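Cyclo(L-leucyl-L-phenylalanyl) synthase (Streptomyces noursei, PDB 3OQV) catalyses the ATP-independent formation of cyclodipeptides from two aminoacyl-tRNAs, supplying cyclo(L-phenylalanyl-L-leucyl) for the biosynthesis of the antibacterial albonoursin. Local coordinates at residues 150-155 and 177-182; 184-189 and 209-214; 136-139 and 144-147. One frame throughout, in Å; residues are numbered along the deposited sequence.

Contact 1: residues 150-155 and 177-182; sequences EDMVRA and NYVLAE. With DTD (dithiane diol), chain B; PO4 (phosphate ion), chain C.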
loop_
_atom_site.group_PDB
_atom_site.type_symbol
_atom_site.label_atom_id
_atom_site.label_comp_id
_atom_site.label_asym_id
_atom_site.label_seq_id
_atom_site.Cartn_x
_atom_site.Cartn_y
_atom_site.Cartn_z
ATOM N N GLU A 150 -3.670 -12.934 6.683
ATOM C CA GLU A 150 -5.048 -13.339 6.455
ATOM C C GLU A 150 -6.019 -12.349 7.083
ATOM O O GLU A 150 -7.044 -12.005 6.493
ATOM C CB GLU A 150 -5.281 -14.749 7.017
ATOM C CG GLU A 150 -4.554 -15.838 6.239
ATOM C CD GLU A 150 -4.551 -17.192 6.940
ATOM O OE1 GLU A 150 -5.063 -17.294 8.077
ATOM O OE2 GLU A 150 -4.032 -18.163 6.344
ATOM N N ASP A 151 -5.684 -11.859 8.272
ATOM C CA ASP A 151 -6.471 -10.794 8.887
ATOM C C ASP A 151 -6.519 -9.553 8.014
ATOM O O ASP A 151 -7.575 -8.938 7.839
ATOM C CB ASP A 151 -5.931 -10.450 10.283
ATOM C CG ASP A 151 -6.204 -11.548 11.301
ATOM O OD1 ASP A 151 -7.090 -12.405 11.042
ATOM O OD2 ASP A 151 -5.524 -11.565 12.354
ATOM N N MET A 152 -5.377 -9.220 7.422
ATOM C CA MET A 152 -5.307 -8.135 6.465
ATOM C C MET A 152 -6.169 -8.397 5.237
ATOM O O MET A 152 -6.838 -7.491 4.757
ATOM C CB MET A 152 -3.862 -7.883 6.018
ATOM C CG MET A 152 -3.701 -6.564 5.289
ATOM S SD MET A 152 -1.977 -6.175 4.955
ATOM C CE MET A 152 -2.179 -4.794 3.840
ATOM N N VAL A 153 -6.121 -9.624 4.718
ATOM C CA VAL A 153 -7.004 -10.010 3.616
ATOM C C VAL A 153 -8.475 -9.713 3.941
ATOM O O VAL A 153 -9.194 -9.113 3.140
ATOM C CB VAL A 153 -6.822 -11.495 3.218
ATOM C CG1 VAL A 153 -7.944 -11.938 2.269
ATOM C CG2 VAL A 153 -5.437 -11.716 2.569
ATOM N N ARG A 154 -8.905 -10.092 5.134
ATOM C CA ARG A 154 -10.279 -9.847 5.537
ATOM C C ARG A 154 -10.598 -8.365 5.601
ATOM O O ARG A 154 -11.674 -7.944 5.175
ATOM C CB ARG A 154 -10.580 -10.536 6.869
ATOM C CG ARG A 154 -10.415 -12.043 6.790
ATOM C CD ARG A 154 -11.072 -12.787 7.943
ATOM N NE ARG A 154 -11.069 -14.220 7.656
ATOM C CZ ARG A 154 -12.076 -14.882 7.092
ATOM N NH1 ARG A 154 -13.242 -14.285 6.876
ATOM N NH2 ARG A 154 -11.936 -16.168 6.809
ATOM N N ALA A 155 -9.654 -7.570 6.099
ATOM C CA ALA A 155 -9.836 -6.122 6.125
ATOM C C ALA A 155 -9.943 -5.540 4.723
ATOM O O ALA A 155 -10.785 -4.687 4.473
ATOM C CB ALA A 155 -8.716 -5.434 6.922
ATOM N N ASN A 177 -4.026 -12.691 -3.017
ATOM C CA ASN A 177 -3.145 -12.274 -4.105
ATOM C C ASN A 177 -2.728 -10.819 -3.936
ATOM O O ASN A 177 -1.568 -10.457 -4.145
ATOM C CB ASN A 177 -3.851 -12.440 -5.451
ATOM C CG ASN A 177 -4.019 -13.888 -5.843
ATOM O OD1 ASN A 177 -3.344 -14.760 -5.313
ATOM N ND2 ASN A 177 -4.874 -14.142 -6.819
ATOM N N TYR A 178 -3.716 -9.985 -3.629
ATOM C CA TYR A 178 -3.535 -8.553 -3.449
ATOM C C TYR A 178 -2.575 -8.281 -2.285
ATOM O O TYR A 178 -1.652 -7.475 -2.394
ATOM C CB TYR A 178 -4.909 -7.923 -3.173
ATOM C CG TYR A 178 -4.908 -6.418 -3.059
ATOM C CD1 TYR A 178 -5.085 -5.613 -4.184
ATOM C CD2 TYR A 178 -4.785 -5.802 -1.826
ATOM C CE1 TYR A 178 -5.073 -4.230 -4.081
ATOM C CE2 TYR A 178 -4.775 -4.418 -1.714
ATOM C CZ TYR A 178 -4.920 -3.641 -2.843
ATOM O OH TYR A 178 -4.925 -2.265 -2.726
ATOM N N VAL A 179 -2.794 -8.968 -1.174
ATOM C CA VAL A 179 -2.051 -8.674 0.046
ATOM C C VAL A 179 -0.620 -9.217 -0.051
ATOM O O VAL A 179 0.328 -8.531 0.332
ATOM C CB VAL A 179 -2.752 -9.251 1.286
ATOM C CG1 VAL A 179 -1.755 -9.408 2.458
ATOM C CG2 VAL A 179 -3.941 -8.357 1.693
ATOM N N LEU A 180 -0.460 -10.416 -0.610
ATOM C CA LEU A 180 0.874 -10.974 -0.834
ATOM C C LEU A 180 1.744 -10.144 -1.780
ATOM O O LEU A 180 2.961 -10.165 -1.653
ATOM C CB LEU A 180 0.807 -12.430 -1.323
ATOM C CG LEU A 180 0.236 -13.410 -0.297
ATOM C CD1 LEU A 180 0.302 -14.842 -0.808
ATOM C CD2 LEU A 180 0.941 -13.277 1.053
ATOM N N ALA A 181 1.132 -9.498 -2.775
ATOM C CA ALA A 181 1.848 -8.538 -3.618
ATOM C C ALA A 181 2.381 -7.335 -2.823
ATOM O O ALA A 181 3.421 -6.775 -3.165
ATOM C CB ALA A 181 0.961 -8.069 -4.797
ATOM N N GLU A 182 1.633 -6.912 -1.805
ATOM C CA GLU A 182 1.980 -5.740 -0.984
ATOM C C GLU A 182 3.005 -6.077 0.095
ATOM O O GLU A 182 3.680 -5.190 0.629
ATOM C CB GLU A 182 0.721 -5.191 -0.305
ATOM C CG GLU A 182 -0.251 -4.506 -1.268
ATOM C CD GLU A 182 -1.346 -3.747 -0.539
ATOM O OE1 GLU A 182 -1.830 -4.251 0.491
ATOM O OE2 GLU A 182 -1.689 -2.618 -0.952
HETATM S S1 DTD B . 1.725 -1.157 1.887
HETATM C C1 DTD B . 0.354 -0.856 2.953
HETATM C C2 DTD B . -0.250 0.486 2.563
HETATM O O2 DTD B . -1.010 1.016 3.657
HETATM C C3 DTD B . -1.107 0.312 1.312
HETATM O O3 DTD B . -2.204 1.236 1.300
HETATM C C4 DTD B . -0.267 0.506 0.054
HETATM S S4 DTD B . 1.144 -0.556 0.067
HETATM P P PO4 C . -4.481 -1.732 0.983
HETATM O O1 PO4 C . -5.935 -1.870 0.594
HETATM O O2 PO4 C . -3.665 -1.498 -0.272
HETATM O O3 PO4 C . -4.312 -0.595 1.953
HETATM O O4 PO4 C . -4.038 -3.025 1.639
#
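V179 turns both methyls to helix 143-158: CG2 meets V153 CG2 at 3.8 Å, and CG1 lies 4.1 Å from M152 SD. Its CG2 also reaches M152 CG, so that one valine is shared between two successive residues of the facing helix. The short segments run at 122° to each other, their axes 9.4 Å apart at closest approach. M152 swings CG anti to the backbone N (chi1 -166°) and stays extended beyond it, which carries the methyl past V179 to the carboxylate of E182, where CE stands 3.4 Å from OE1. The side chains of M152 and E182 cross at about a right angle. The contact borders the pocket of a Rossmann-fold enzyme related to aminoacyl-tRNA synthetases of the first class: E182 lines the site that holds dithiane diol, its OE2 3.6 Å from C4 of that ligand and its side chain about 5 Å from that of the inferred nucleophile S37, and by similarity it may be critical in catalysis. A phosphate ion, probably from the crystallisation liquor, sits beside the same carboxylate, with its O4 3.4 Å from M152 CE. The Y178 ring presents its edge to this ion, the phosphorus lying in the ring plane.

Contact 2: residues 184-189 and 209-214; sequences PLFADS and TAFLSR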
loop_
_atom_site.group_PDB
_atom_site.type_symbol
_atom_site.label_atom_id
_atom_site.label_comp_id
_atom_site.label_asym_id
_atom_site.label_seq_id
_atom_site.Cartn_x
_atom_site.Cartn_y
_atom_site.Cartn_z
ATOM N N PRO A 184 6.003 -7.563 0.518
ATOM C CA PRO A 184 7.396 -7.097 0.491
ATOM C C PRO A 184 7.548 -5.670 1.017
ATOM O O PRO A 184 8.534 -5.357 1.701
ATOM C CB PRO A 184 7.751 -7.168 -0.998
ATOM C CG PRO A 184 6.950 -8.379 -1.479
ATOM C CD PRO A 184 5.628 -8.250 -0.736
ATOM N N LEU A 185 6.565 -4.826 0.731
ATOM C CA LEU A 185 6.616 -3.428 1.155
ATOM C C LEU A 185 6.334 -3.261 2.650
ATOM O O LEU A 185 7.003 -2.476 3.325
ATOM C CB LEU A 185 5.658 -2.564 0.327
ATOM C CG LEU A 185 6.180 -2.213 -1.077
ATOM C CD1 LEU A 185 6.240 -3.461 -1.951
ATOM C CD2 LEU A 185 5.312 -1.159 -1.745
ATOM N N PHE A 186 5.405 -4.047 3.189
ATOM C CA PHE A 186 5.121 -3.932 4.612
ATOM C C PHE A 186 6.005 -4.778 5.535
ATOM O O PHE A 186 6.143 -4.465 6.711
ATOM C CB PHE A 186 3.607 -3.982 4.947
ATOM C CG PHE A 186 2.923 -5.296 4.631
ATOM C CD1 PHE A 186 3.075 -6.389 5.468
ATOM C CD2 PHE A 186 1.947 -5.354 3.638
ATOM C CE1 PHE A 186 2.384 -7.570 5.232
ATOM C CE2 PHE A 186 1.226 -6.530 3.411
ATOM C CZ PHE A 186 1.419 -7.623 4.229
ATOM N N ALA A 187 6.728 -5.739 4.961
ATOM C CA ALA A 187 7.640 -6.563 5.739
ATOM C C ALA A 187 9.082 -6.085 5.639
ATOM O O ALA A 187 9.868 -6.261 6.573
ATOM C CB ALA A 187 7.523 -8.028 5.325
ATOM N N ASP A 188 9.454 -5.515 4.497
ATOM C CA ASP A 188 10.871 -5.334 4.211
ATOM C C ASP A 188 11.102 -4.214 3.207
ATOM O O ASP A 188 11.809 -4.403 2.229
ATOM C CB ASP A 188 11.499 -6.646 3.712
ATOM C CG ASP A 188 13.033 -6.650 3.829
ATOM O OD1 ASP A 188 13.625 -5.600 4.170
ATOM O OD2 ASP A 188 13.650 -7.685 3.524
ATOM N N SER A 189 10.591 -3.023 3.507
ATOM C CA SER A 189 10.921 -1.829 2.726
ATOM C C SER A 189 12.415 -1.505 2.640
ATOM O O SER A 189 12.880 -1.023 1.604
ATOM C CB SER A 189 10.147 -0.609 3.238
ATOM O OG SER A 189 8.882 -0.515 2.588
ATOM N N THR A 209 -3.426 -1.923 9.318
ATOM C CA THR A 209 -3.570 -1.895 10.765
ATOM C C THR A 209 -4.091 -3.223 11.302
ATOM O O THR A 209 -3.833 -3.572 12.453
ATOM C CB THR A 209 -4.465 -0.740 11.253
ATOM O OG1 THR A 209 -5.826 -1.010 10.900
ATOM C CG2 THR A 209 -4.018 0.586 10.632
ATOM N N ALA A 210 -4.734 -4.008 10.444
ATOM C CA ALA A 210 -5.118 -5.370 10.819
ATOM C C ALA A 210 -3.913 -6.306 10.887
ATOM O O ALA A 210 -3.791 -7.101 11.818
ATOM C CB ALA A 210 -6.187 -5.918 9.863
ATOM N N PHE A 211 -2.984 -6.164 9.943
ATOM C CA PHE A 211 -1.703 -6.864 10.017
ATOM C C PHE A 211 -0.933 -6.475 11.281
ATOM O O PHE A 211 -0.385 -7.330 11.980
ATOM C CB PHE A 211 -0.860 -6.581 8.762
ATOM C CG PHE A 211 0.510 -7.193 8.798
ATOM C CD1 PHE A 211 0.698 -8.534 8.494
ATOM C CD2 PHE A 211 1.607 -6.438 9.185
ATOM C CE1 PHE A 211 1.955 -9.108 8.587
ATOM C CE2 PHE A 211 2.864 -7.007 9.275
ATOM C CZ PHE A 211 3.038 -8.340 8.968
ATOM N N LEU A 212 -0.868 -5.180 11.559
ATOM C CA LEU A 212 -0.016 -4.672 12.639
ATOM C C LEU A 212 -0.537 -5.080 14.017
ATOM O O LEU A 212 0.216 -5.153 14.987
ATOM C CB LEU A 212 0.112 -3.145 12.545
ATOM C CG LEU A 212 0.964 -2.708 11.348
ATOM C CD1 LEU A 212 1.003 -1.200 11.199
ATOM C CD2 LEU A 212 2.380 -3.292 11.456
ATOM N N SER A 213 -1.822 -5.385 14.111
ATOM C CA SER A 213 -2.395 -5.692 15.421
ATOM C C SER A 213 -2.377 -7.188 15.775
ATOM O O SER A 213 -2.744 -7.578 16.888
ATOM C CB SER A 213 -3.807 -5.115 15.535
ATOM O OG SER A 213 -4.669 -5.774 14.644
ATOM N N ARG A 214 -1.925 -8.025 14.847
ATOM C CA ARG A 214 -2.057 -9.468 15.026
ATOM C C ARG A 214 -1.099 -10.025 16.076
ATOM O O ARG A 214 -0.015 -9.487 16.291
ATOM C CB ARG A 214 -1.886 -10.214 13.705
#
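F186 directs an edge at the face of F211. CE1 of F186 stands 3.6 Å above the F211 ring plane and over its centre, with F211 CE1 its nearest atom at 3.7 Å, while F186 CD1 lies 3.9 Å from F211 CE2. The ring centroids are 4.7 Å apart and the planes meet at 50°, an edge-to-face pair tilted well away from the perpendicular. F186 holds CG between its backbone N and carbonyl carbon (chi1 65°), the crowded position for a helix residue, and this brings its ring round toward helix 207-212. The pair joins the long helix 169-193 to the short helix that follows strand 198-202 in the Rossmann fold, close to the substrate pocket: the F186 side chain is about 4 Å from that of L200, essential for specificity, and about 5 Å from the bound dithiane diol. An alanine in place of F211 would remove the face that receives F186 CE1, and the F186 ring would probably be freer to turn beside L200. Farther out, M152 of helix 143-158 packs on F186, and A148 of that helix on F211. The F186 carbonyl accepts a hydrogen bond from Y227 OH. S189 OG donates to L185 O over 2.8 Å. D188 ties this part of the helix to helix 126-141 through a salt bridge to R134.

Contact 3: residues 136-139 and 144-147; sequences DRAF and EFAT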
loop_
_atom_site.group_PDB
_atom_site.type_symbol
_atom_site.label_atom_id
_atom_site.label_comp_id
_atom_site.label_asym_id
_atom_site.label_seq_id
_atom_site.Cartn_x
_atom_site.Cartn_y
_atom_site.Cartn_z
ATOM N N ASP A 136 6.673 -14.693 0.520
ATOM C CA ASP A 136 5.955 -15.888 0.074
ATOM C C ASP A 136 6.271 -17.098 0.947
ATOM O O ASP A 136 5.373 -17.703 1.518
ATOM C CB ASP A 136 6.277 -16.204 -1.389
ATOM C CG ASP A 136 5.505 -15.324 -2.367
ATOM O OD1 ASP A 136 4.540 -14.642 -1.951
ATOM O OD2 ASP A 136 5.881 -15.301 -3.557
ATOM N N ARG A 137 7.560 -17.399 1.096
ATOM C CA ARG A 137 8.017 -18.462 1.984
ATOM C C ARG A 137 7.525 -18.301 3.421
ATOM O O ARG A 137 6.993 -19.249 4.007
ATOM C CB ARG A 137 9.546 -18.585 1.940
ATOM C CG ARG A 137 10.162 -19.183 3.202
ATOM C CD ARG A 137 11.461 -19.918 2.907
ATOM N NE ARG A 137 12.156 -19.361 1.748
ATOM C CZ ARG A 137 12.981 -18.316 1.798
ATOM N NH1 ARG A 137 13.548 -17.864 0.684
ATOM N NH2 ARG A 137 13.230 -17.715 2.957
ATOM N N ALA A 138 7.696 -17.104 3.987
ATOM C CA ALA A 138 7.186 -16.819 5.324
ATOM C C ALA A 138 5.699 -17.114 5.441
ATOM O O ALA A 138 5.250 -17.639 6.463
ATOM C CB ALA A 138 7.479 -15.376 5.730
ATOM N N PHE A 139 4.935 -16.807 4.394
ATOM C CA PHE A 139 3.490 -17.020 4.444
ATOM C C PHE A 139 3.131 -18.503 4.528
ATOM O O PHE A 139 2.115 -18.877 5.123
ATOM C CB PHE A 139 2.788 -16.398 3.234
ATOM C CG PHE A 139 1.318 -16.712 3.170
ATOM C CD1 PHE A 139 0.396 -15.925 3.844
ATOM C CD2 PHE A 139 0.863 -17.829 2.479
ATOM C CE1 PHE A 139 -0.956 -16.228 3.806
ATOM C CE2 PHE A 139 -0.489 -18.132 2.429
ATOM C CZ PHE A 139 -1.400 -17.332 3.090
ATOM N N GLU A 144 2.198 -17.323 12.536
ATOM C CA GLU A 144 1.846 -15.961 12.938
ATOM C C GLU A 144 1.663 -15.042 11.721
ATOM O O GLU A 144 0.672 -14.311 11.620
ATOM C CB GLU A 144 2.910 -15.389 13.882
ATOM N N PHE A 145 2.638 -15.073 10.816
ATOM C CA PHE A 145 2.671 -14.161 9.679
ATOM C C PHE A 145 1.490 -14.440 8.764
ATOM O O PHE A 145 0.902 -13.523 8.200
ATOM C CB PHE A 145 3.979 -14.326 8.907
ATOM C CG PHE A 145 4.131 -13.376 7.763
ATOM C CD1 PHE A 145 4.503 -12.063 7.986
ATOM C CD2 PHE A 145 3.877 -13.787 6.462
ATOM C CE1 PHE A 145 4.637 -11.182 6.942
ATOM C CE2 PHE A 145 4.019 -12.915 5.411
ATOM C CZ PHE A 145 4.392 -11.605 5.648
ATOM N N ALA A 146 1.148 -15.719 8.638
ATOM C CA ALA A 146 0.078 -16.148 7.757
ATOM C C ALA A 146 -1.270 -15.693 8.294
ATOM O O ALA A 146 -2.092 -15.168 7.546
ATOM C CB ALA A 146 0.110 -17.654 7.588
ATOM N N THR A 147 -1.472 -15.842 9.601
ATOM C CA THR A 147 -2.677 -15.335 10.250
ATOM C C THR A 147 -2.803 -13.822 10.102
ATOM O O THR A 147 -3.888 -13.305 9.831
ATOM C CB THR A 147 -2.702 -15.687 11.750
ATOM O OG1 THR A 147 -2.744 -17.110 11.902
ATOM C CG2 THR A 147 -3.924 -15.070 12.422
#
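The backbones of helices 126-141 and 143-158 come together closely at F139 and A146, whose CA atoms are 4.8 Å apart, just where one helix gives way to the next. At this spacing a side chain from one helix lies directly against the main chain of the other. A146 CB packs against the carbonyl of its partner, 3.4 Å from F139 O, and also lies 4.1 Å from F139 CD1. The F139 ring, with CG anti to the backbone N (chi1 174°), extends along A146 and meets it obliquely: CD1 is 3.9 Å from A146 CA, and CE1 approaches A146 O. The methyl of A146 thus occupies the angle between the carbonyl and the ring of one phenylalanine. F145 answers from the second helix. With its CB directed at helix 126-141, it sets its ring edge toward F139 CA, which lies in the ring plane 3.8 Å from CD2. The same CD2 is 4.0 Å from A138 CB, so this one ring atom touches both the alanine methyl and the backbone of F139. Beyond the pair, F139 also rests on L176 and L180 of helix 169-193, L180 being a substrate-binding residue by similarity, while the F145 ring meets that of F219. At the start of the second helix, D142 OD1 accepts a hydrogen bond from F145 N, and T147 OG1 bonds to the carbonyl of A143. What results is two consecutive helices, joined by a short turn and packed closely where they meet, with A138, F139, F145 and A146 in contact beside the turn, within the helical part of the cyclodipeptide synthase fold.

Along the chain, contact 3 closes first, across the short turn between helices 126-141 and 143-158. Contact 1 follows, bringing 177-182 onto 150-155 across 21 intervening residues, and contact 2 then closes a passage that includes strand 198-202, joining helix 169-193 to helix 207-212. The three come in series, with none nested or crossed. Contacts 3 and 1 share helix 143-158, contacts 1 and 2 share helix 169-193. They also touch directly: M152 SD meets F186 CE2 at 3.6 Å, L180 CD2 meets F139 CD1 at 3.9 Å, and F211 CE1 meets F145 CE1 at 3.8 Å, linking the four helices through touching side chains, with contacts 1 and 2 nearest the pocket.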